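Local coordinates for acyl carrier protein (Thermotoga maritima MSB8, PDB 6LVU) that probably carries the growing acyl chain of fatty acid biosynthesis on a phosphopantetheine arm, which is absent from this apo form, at residues A[11-16]-A[21-26]; A[5-10]-A[71-76]; A[49-52]-A[56-59]. All blocks are in the same frame, centred on the assembly; numbering follows the deposited sequence.

Contact 1: A[11-16]-A[21-26]. With ZN (zinc ion), chain F.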
loop_
_atom_site.group_PDB
_atom_site.type_symbol
_atom_site.label_atom_id
_atom_site.label_comp_id
_atom_site.label_asym_id
_atom_site.label_seq_id
_atom_site.Cartn_x
_atom_site.Cartn_y
_atom_site.Cartn_z
ATOM N N VAL A 11 1.408 -0.773 6.670
ATOM C CA VAL A 11 1.185 -1.038 5.253
ATOM C C VAL A 11 1.836 -2.354 4.874
ATOM O O VAL A 11 1.289 -3.143 4.094
ATOM C CB VAL A 11 1.721 0.127 4.399
ATOM C CG1 VAL A 11 1.973 -0.350 2.977
ATOM C CG2 VAL A 11 0.734 1.319 4.419
ATOM N N LYS A 12 3.002 -2.623 5.450
ATOM C CA LYS A 12 3.765 -3.796 5.062
ATOM C C LYS A 12 3.096 -5.068 5.565
ATOM O O LYS A 12 3.020 -6.064 4.837
ATOM C CB LYS A 12 5.193 -3.658 5.594
ATOM C CG LYS A 12 5.987 -4.942 5.635
ATOM C CD LYS A 12 7.420 -4.661 6.069
ATOM C CE LYS A 12 7.457 -4.192 7.517
ATOM N NZ LYS A 12 8.821 -3.792 7.957
ATOM N N SER A 13 2.542 -5.029 6.779
ATOM C CA SER A 13 1.847 -6.188 7.315
ATOM C C SER A 13 0.598 -6.495 6.499
ATOM O O SER A 13 0.344 -7.650 6.137
ATOM C CB SER A 13 1.490 -5.933 8.783
ATOM O OG SER A 13 2.671 -5.916 9.580
ATOM N N ILE A 14 -0.200 -5.471 6.206
ATOM C CA ILE A 14 -1.415 -5.689 5.432
ATOM C C ILE A 14 -1.075 -6.276 4.068
ATOM O O ILE A 14 -1.731 -7.214 3.609
ATOM C CB ILE A 14 -2.206 -4.374 5.306
ATOM C CG1 ILE A 14 -2.734 -3.946 6.684
ATOM C CG2 ILE A 14 -3.320 -4.506 4.313
ATOM C CD1 ILE A 14 -3.252 -2.511 6.717
ATOM N N ILE A 15 -0.048 -5.732 3.403
ATOM C CA ILE A 15 0.304 -6.238 2.074
ATOM C C ILE A 15 0.730 -7.686 2.174
ATOM O O ILE A 15 0.295 -8.538 1.385
ATOM C CB ILE A 15 1.402 -5.368 1.430
ATOM C CG1 ILE A 15 0.828 -4.038 0.958
ATOM C CG2 ILE A 15 2.056 -6.108 0.274
ATOM C CD1 ILE A 15 1.873 -3.128 0.317
ATOM N N SER A 16 1.563 -7.996 3.169
ATOM C CA SER A 16 2.025 -9.359 3.379
ATOM C C SER A 16 0.866 -10.288 3.708
ATOM O O SER A 16 0.807 -11.417 3.204
ATOM C CB SER A 16 3.057 -9.389 4.505
ATOM O OG SER A 16 3.593 -10.687 4.673
ATOM N N VAL A 21 2.854 -12.557 0.255
ATOM C CA VAL A 21 4.290 -12.474 0.117
ATOM C C VAL A 21 4.892 -12.293 1.498
ATOM O O VAL A 21 4.224 -11.878 2.446
ATOM C CB VAL A 21 4.701 -11.323 -0.818
ATOM C CG1 VAL A 21 3.937 -11.400 -2.118
ATOM C CG2 VAL A 21 4.461 -9.996 -0.126
ATOM N N ASP A 22 6.190 -12.557 1.597
ATOM C CA ASP A 22 6.904 -12.430 2.851
ATOM C C ASP A 22 7.274 -10.976 3.085
ATOM O O ASP A 22 7.505 -10.219 2.142
ATOM C CB ASP A 22 8.149 -13.305 2.822
ATOM C CG ASP A 22 8.867 -13.333 4.138
ATOM O OD1 ASP A 22 8.941 -14.436 4.728
ATOM O OD2 ASP A 22 9.366 -12.272 4.576
ATOM N N GLU A 23 7.313 -10.578 4.359
ATOM C CA GLU A 23 7.560 -9.170 4.671
ATOM C C GLU A 23 8.942 -8.709 4.219
ATOM O O GLU A 23 9.149 -7.512 3.985
ATOM C CB GLU A 23 7.411 -8.905 6.165
ATOM C CG GLU A 23 6.000 -8.894 6.678
ATOM C CD GLU A 23 5.895 -8.073 7.951
ATOM O OE1 GLU A 23 6.938 -7.890 8.609
ATOM O OE2 GLU A 23 4.772 -7.647 8.313
ATOM N N SER A 24 9.899 -9.627 4.111
ATOM C CA SER A 24 11.230 -9.266 3.651
ATOM C C SER A 24 11.221 -8.715 2.224
ATOM O O SER A 24 12.162 -8.018 1.837
ATOM C CB SER A 24 12.144 -10.477 3.766
ATOM O OG SER A 24 11.539 -11.603 3.168
ATOM N N GLN A 25 10.186 -9.013 1.433
ATOM C CA GLN A 25 10.062 -8.509 0.067
ATOM C C GLN A 25 9.383 -7.142 -0.020
ATOM O O GLN A 25 9.386 -6.531 -1.099
ATOM C CB GLN A 25 9.274 -9.505 -0.814
ATOM C CG GLN A 25 9.637 -10.979 -0.604
ATOM C CD GLN A 25 8.674 -11.939 -1.312
ATOM O OE1 GLN A 25 8.090 -12.832 -0.690
ATOM N NE2 GLN A 25 8.509 -11.751 -2.631
ATOM N N VAL A 26 8.767 -6.657 1.052
ATOM C CA VAL A 26 7.971 -5.436 0.997
ATOM C C VAL A 26 8.864 -4.287 1.453
ATOM O O VAL A 26 9.053 -4.058 2.647
ATOM C CB VAL A 26 6.697 -5.549 1.833
ATOM C CG1 VAL A 26 5.870 -4.260 1.733
ATOM C CG2 VAL A 26 5.894 -6.753 1.378
HETATM ZN ZN ZN F . 6.583 -6.921 10.923
HETATM O O HOH W 1 5.274 -5.281 9.556
HETATM O O HOH W 2 7.417 -8.824 11.874
#

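Contact 2: A[5-10]-A[71-76]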
loop_
_atom_site.group_PDB
_atom_site.type_symbol
_atom_site.label_atom_id
_atom_site.label_comp_id
_atom_site.label_asym_id
_atom_site.label_seq_id
_atom_site.Cartn_x
_atom_site.Cartn_y
_atom_site.Cartn_z
ATOM N N GLU A 5 7.457 5.540 9.736
ATOM C CA GLU A 5 7.824 4.197 10.157
ATOM C C GLU A 5 6.597 3.445 10.661
ATOM O O GLU A 5 6.459 2.240 10.414
ATOM C CB GLU A 5 8.927 4.266 11.215
ATOM C CG GLU A 5 10.338 4.479 10.621
ATOM C CD GLU A 5 11.345 5.006 11.679
ATOM O OE1 GLU A 5 11.061 4.936 12.903
ATOM O OE2 GLU A 5 12.431 5.475 11.286
ATOM N N GLU A 6 5.679 4.149 11.338
ATOM C CA GLU A 6 4.432 3.533 11.786
ATOM C C GLU A 6 3.560 3.144 10.599
ATOM O O GLU A 6 3.069 2.014 10.518
ATOM C CB GLU A 6 3.646 4.485 12.687
ATOM C CG GLU A 6 2.224 3.968 12.962
ATOM C CD GLU A 6 1.356 4.920 13.790
ATOM O OE1 GLU A 6 1.742 6.092 13.995
ATOM O OE2 GLU A 6 0.272 4.484 14.241
ATOM N N ILE A 7 3.338 4.088 9.687
ATOM C CA ILE A 7 2.494 3.835 8.530
ATOM C C ILE A 7 3.081 2.715 7.693
ATOM O O ILE A 7 2.380 1.772 7.303
ATOM C CB ILE A 7 2.339 5.123 7.705
ATOM C CG1 ILE A 7 1.625 6.185 8.533
ATOM C CG2 ILE A 7 1.595 4.841 6.396
ATOM C CD1 ILE A 7 1.710 7.560 7.935
ATOM N N PHE A 8 4.384 2.790 7.419
ATOM C CA PHE A 8 5.017 1.787 6.572
ATOM C C PHE A 8 4.971 0.390 7.200
ATOM O O PHE A 8 4.772 -0.608 6.497
ATOM C CB PHE A 8 6.463 2.191 6.263
ATOM C CG PHE A 8 7.255 1.091 5.655
ATOM C CD1 PHE A 8 8.191 0.397 6.397
ATOM C CD2 PHE A 8 7.021 0.703 4.354
ATOM C CE1 PHE A 8 8.904 -0.644 5.836
ATOM C CE2 PHE A 8 7.718 -0.341 3.791
ATOM C CZ PHE A 8 8.661 -1.011 4.528
ATOM N N SER A 9 5.168 0.291 8.513
ATOM C CA SER A 9 5.073 -1.015 9.169
ATOM C C SER A 9 3.693 -1.629 8.984
ATOM O O SER A 9 3.567 -2.825 8.699
ATOM C CB SER A 9 5.396 -0.893 10.652
ATOM O OG SER A 9 5.178 -2.147 11.280
ATOM N N LYS A 10 2.639 -0.835 9.189
ATOM C CA LYS A 10 1.276 -1.349 9.040
ATOM C C LYS A 10 0.934 -1.625 7.582
ATOM O O LYS A 10 0.199 -2.577 7.276
ATOM C CB LYS A 10 0.275 -0.367 9.648
ATOM C CG LYS A 10 0.384 -0.216 11.190
ATOM C CD LYS A 10 -0.653 0.824 11.665
ATOM C CE LYS A 10 -0.999 0.705 13.132
ATOM N NZ LYS A 10 -0.233 1.667 13.960
ATOM N N ASP A 71 4.734 4.735 -2.476
ATOM C CA ASP A 71 3.656 5.614 -2.933
ATOM C C ASP A 71 2.471 5.558 -1.987
ATOM O O ASP A 71 1.867 6.591 -1.667
ATOM C CB ASP A 71 3.198 5.207 -4.333
ATOM C CG ASP A 71 4.139 5.668 -5.414
ATOM O OD1 ASP A 71 4.942 6.581 -5.140
ATOM O OD2 ASP A 71 4.066 5.121 -6.543
ATOM N N ILE A 72 2.082 4.344 -1.577
ATOM C CA ILE A 72 0.986 4.157 -0.633
ATOM C C ILE A 72 1.290 4.859 0.680
ATOM O O ILE A 72 0.477 5.620 1.206
ATOM C CB ILE A 72 0.719 2.659 -0.399
ATOM C CG1 ILE A 72 0.113 2.020 -1.630
ATOM C CG2 ILE A 72 -0.158 2.446 0.825
ATOM C CD1 ILE A 72 0.471 0.569 -1.760
ATOM N N VAL A 73 2.478 4.594 1.232
ATOM C CA VAL A 73 2.844 5.224 2.498
ATOM C C VAL A 73 2.768 6.737 2.372
ATOM O O VAL A 73 2.125 7.416 3.194
ATOM C CB VAL A 73 4.247 4.767 2.935
ATOM C CG1 VAL A 73 4.593 5.388 4.261
ATOM C CG2 VAL A 73 4.316 3.267 3.008
ATOM N N SER A 74 3.366 7.301 1.309
ATOM C CA SER A 74 3.380 8.754 1.169
ATOM C C SER A 74 1.975 9.308 0.994
ATOM O O SER A 74 1.642 10.360 1.545
ATOM C CB SER A 74 4.262 9.188 0.003
ATOM O OG SER A 74 5.629 9.125 0.381
ATOM N N TYR A 75 1.129 8.614 0.239
ATOM C CA TYR A 75 -0.239 9.085 0.122
ATOM C C TYR A 75 -0.936 9.067 1.481
ATOM O O TYR A 75 -1.621 10.028 1.845
ATOM C CB TYR A 75 -0.990 8.255 -0.915
ATOM C CG TYR A 75 -2.274 8.890 -1.372
ATOM C CD1 TYR A 75 -2.328 9.627 -2.549
ATOM C CD2 TYR A 75 -3.441 8.766 -0.621
ATOM C CE1 TYR A 75 -3.514 10.221 -2.968
ATOM C CE2 TYR A 75 -4.630 9.359 -1.033
ATOM C CZ TYR A 75 -4.660 10.080 -2.205
ATOM O OH TYR A 75 -5.850 10.659 -2.603
ATOM N N ILE A 76 -0.739 8.001 2.266
ATOM C CA ILE A 76 -1.321 7.955 3.605
ATOM C C ILE A 76 -0.741 9.055 4.480
ATOM O O ILE A 76 -1.477 9.746 5.202
ATOM C CB ILE A 76 -1.114 6.567 4.243
ATOM C CG1 ILE A 76 -1.853 5.502 3.442
ATOM C CG2 ILE A 76 -1.672 6.554 5.629
ATOM C CD1 ILE A 76 -1.498 4.103 3.844
#

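Contact 3: A[49-52]-A[56-59]. With ZN (zinc ion), chain E.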
loop_
_atom_site.group_PDB
_atom_site.type_symbol
_atom_site.label_atom_id
_atom_site.label_comp_id
_atom_site.label_asym_id
_atom_site.label_seq_id
_atom_site.Cartn_x
_atom_site.Cartn_y
_atom_site.Cartn_z
ATOM N N ASP A 49 -8.591 -1.310 2.507
ATOM C CA ASP A 49 -8.098 -1.794 3.784
ATOM C C ASP A 49 -7.211 -0.748 4.452
ATOM O O ASP A 49 -7.353 -0.495 5.655
ATOM C CB ASP A 49 -7.393 -3.130 3.563
ATOM C CG ASP A 49 -8.340 -4.168 2.975
ATOM O OD1 ASP A 49 -9.560 -4.064 3.245
ATOM O OD2 ASP A 49 -7.898 -5.054 2.216
ATOM N N PHE A 50 -6.348 -0.073 3.672
ATOM C CA PHE A 50 -5.586 1.062 4.198
ATOM C C PHE A 50 -6.499 2.207 4.618
ATOM O O PHE A 50 -6.246 2.873 5.629
ATOM C CB PHE A 50 -4.554 1.554 3.172
ATOM C CG PHE A 50 -3.569 0.494 2.741
ATOM C CD1 PHE A 50 -3.075 -0.432 3.659
ATOM C CD2 PHE A 50 -3.162 0.395 1.428
ATOM C CE1 PHE A 50 -2.194 -1.429 3.261
ATOM C CE2 PHE A 50 -2.268 -0.593 1.032
ATOM C CZ PHE A 50 -1.785 -1.500 1.940
ATOM N N GLU A 51 -7.568 2.449 3.853
ATOM C CA GLU A 51 -8.517 3.503 4.212
ATOM C C GLU A 51 -9.114 3.258 5.592
ATOM O O GLU A 51 -9.185 4.174 6.420
ATOM C CB GLU A 51 -9.623 3.585 3.162
ATOM C CG GLU A 51 -9.280 4.520 2.016
ATOM C CD GLU A 51 -10.279 4.490 0.885
ATOM O OE1 GLU A 51 -10.183 5.362 -0.006
ATOM O OE2 GLU A 51 -11.178 3.620 0.881
ATOM N N SER A 52 -9.518 2.018 5.864
ATOM C CA SER A 52 -10.084 1.667 7.157
ATOM C C SER A 52 -9.011 1.544 8.230
ATOM O O SER A 52 -9.301 1.728 9.412
ATOM C CB SER A 52 -10.870 0.363 7.033
ATOM O OG SER A 52 -10.929 -0.325 8.265
ATOM N N VAL A 56 -8.349 7.357 6.629
ATOM C CA VAL A 56 -8.188 8.329 5.559
ATOM C C VAL A 56 -8.945 7.774 4.375
ATOM O O VAL A 56 -9.391 6.632 4.392
ATOM C CB VAL A 56 -6.714 8.572 5.181
ATOM C CG1 VAL A 56 -5.946 9.207 6.342
ATOM C CG2 VAL A 56 -6.065 7.264 4.762
ATOM N N LYS A 57 -9.040 8.560 3.313
ATOM C CA LYS A 57 -9.535 7.976 2.080
ATOM C C LYS A 57 -8.841 8.610 0.893
ATOM O O LYS A 57 -8.237 9.681 0.979
ATOM C CB LYS A 57 -11.070 8.102 1.944
ATOM C CG LYS A 57 -11.841 6.883 2.510
ATOM C CD LYS A 57 -13.199 6.630 1.828
ATOM C CE LYS A 57 -13.093 6.491 0.302
ATOM N NZ LYS A 57 -12.954 5.070 -0.183
ATOM N N VAL A 58 -8.933 7.913 -0.227
ATOM C CA VAL A 58 -8.124 8.216 -1.388
ATOM C C VAL A 58 -9.089 8.494 -2.528
ATOM O O VAL A 58 -10.253 8.084 -2.508
ATOM C CB VAL A 58 -7.177 7.063 -1.761
ATOM C CG1 VAL A 58 -6.411 6.565 -0.540
ATOM C CG2 VAL A 58 -7.942 5.975 -2.471
ATOM N N ASP A 59 -8.601 9.239 -3.506
ATOM C CA ASP A 59 -9.358 9.464 -4.720
ATOM C C ASP A 59 -9.159 8.274 -5.655
ATOM O O ASP A 59 -8.100 7.638 -5.657
ATOM C CB ASP A 59 -8.892 10.766 -5.375
ATOM C CG ASP A 59 -9.851 11.279 -6.428
ATOM O OD1 ASP A 59 -10.899 10.638 -6.674
ATOM O OD2 ASP A 59 -9.550 12.346 -7.006
HETATM ZN ZN ZN E . -10.630 -5.154 1.782
HETATM O O HOH W 3 -9.440 -7.100 2.085
#

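Contact 1: A[11-16]-A[21-26]
Ser16 ties helix 4-19 to the loop that leaves it, its hydroxyl OG donating to the carbonyl O of Val21 at 2.6 Å and meeting that oxygen almost head-on (C=O...donor angle 161°). With chi1 at -176°, OG is swung over to the carbonyl side of its own residue and away from the backbone N, which brings it to the returning loop. Against the same hydroxyl rests CG of Glu23, 3.6 Å from Ser16 OG. Beyond CG the glutamate is extended and crosses Lys12 at roughly a right angle, its CD 3.9 Å from Lys12 CG. The carboxylate is divided between two tasks: OE1 of Glu23 binds a zinc ion at 2.5 Å, while OE2 accepts from a zinc-bound water at 2.7 Å. That water also accepts from Ser13 OG, so metal, loop and helix are joined through one molecule. Lys12 NZ stands 4.6 Å from Glu23 OE1, an opposite charge that may attract the carboxylate, though the charged atoms are not in contact. Farther along, Val26 lies against the aliphatic part of Lys12, and its CG2 meets Ile15 CG2 at 4.0 Å. The loop contains an Asx turn at Asp22, whose OD2 takes Ser24 N on its anti lone pair and Ser24 OG from above the carboxylate plane, leading into the 3-10 segment 23-25. Within the helical bundle, Ile15 continues inward to Phe50 of helix 42-54 and to Val69 of helix 69-79, and Val26 also packs on Val69.

Contact 2: A[5-10]-A[71-76]
Phe8 and Val73 bring the two backbones closest, with their CA atoms 5.8 Å apart, where the axes of helix segments 5-10 and 71-76 pass 9.4 Å from each other with 132° between their directions, roughly midway between perpendicular and antiparallel. This packing of helix 4-19 against helix 69-79 brings together the first and last helices of the acyl carrier protein helical bundle. The side chains that fill the crossing are apolar. Ile7 points at the opposite helix, and a single methyl does most of its touching: CG2 lies 3.7 Å from Val73 CG1 and 3.8 Å from Ile76 CG2. It therefore sits between two side chains one helical turn apart on segment 71-76. Ile7 and Ile76 run past one another head to tail, and CD1 of Ile76 also comes within 4.1 Å of Ile7 CG2, so this methyl is touched by both branches of Ile76.

Val73 divides its isopropyl group between neighbouring residues of the other helix. CG1 takes Ile7, whereas CG2 turns to Phe8, 3.9 Å from its CA and 4.0 Å from its CD2. The methyl meets the ring at the edge, in its plane, and not over a face. Phe8 has CG trans to its backbone N (chi1 168°), which carries the ring alongside the valine.

Around the crossing, Arg4 NH1 adds a polar tie between the helices through a hydrogen bond with Ser74 OG. Helix 42-54 completes the cluster through Phe54, which packs on both Ile7 and Ile76, while Val11 of helix 4-19 carries the apolar core onward against Ile72 and Ile76.

Contact 3: A[49-52]-A[56-59]
Lys57 lies slantwise over Glu51 where helix 42-54 of the acyl carrier protein helical bundle gives way to the loop leading toward helix 69-79. The glutamate is extended beyond CG and reaches along the loop backbone, while Lys57 arches over it, bent at chi3 (55°) and again at chi4. The aliphatic part of the lysine lies against the carboxylate, CG of Lys57 being 3.3 Å from CD of Glu51. Its ammonium then curls back to make a salt bridge: NZ of Lys57 is 2.5 Å from OE2 of Glu51, a length short enough to be doubtful in detail, and meets that oxygen on the syn side, 33° out of the carboxylate plane.

The other oxygen takes a main-chain amide, with the ammonium close by as well, Lys57 NZ being 2.8 Å from Glu51 OE1. Val58 N donates to OE1 of Glu51 at 2.8 Å with an N-H...acceptor angle of 156°, on the anti lone pair, so the carboxylate is gripped by a main-chain amide and a charged side chain together. The ammonium would be expected to favour the ionised carboxylate, even though Glu51 is largely buried. Its stem packs tightly, with CG of Glu51 3.2 Å from Val56 O, and the helix adds a longer backbone bond from Val56 N to Glu51 O at 3.3 Å. Were Glu51 replaced by an alanine, the Val58 amide and the Lys57 ammonium would probably lose their shared acceptor group, leaving the loop at Val58 less firmly held.

Phe50 turns into the core, against Val11, Ile14, Ile72 and Ile76. Asp49 belongs to a metal site shared with Asp45, and its OD1 binds the zinc ion at 2.1 Å.

From the N terminus, helix 4-19 supplies first segment 5-10 and then segment 11-16. Contact 1 closes a short loop at once, folding the chain after the helix back on the later half of helix 4-19. Contact 3 does the like at the end of helix 42-54. These two lie in series, on opposite sides of the chain's centre, and both nest inside the long loop that contact 2 closes when helix 69-79 returns to helix 4-19; none cross. The Phe50 ring bridges the three contacts in the core, while Tyr75 OH makes a probable hydrogen bond with Asp59 N.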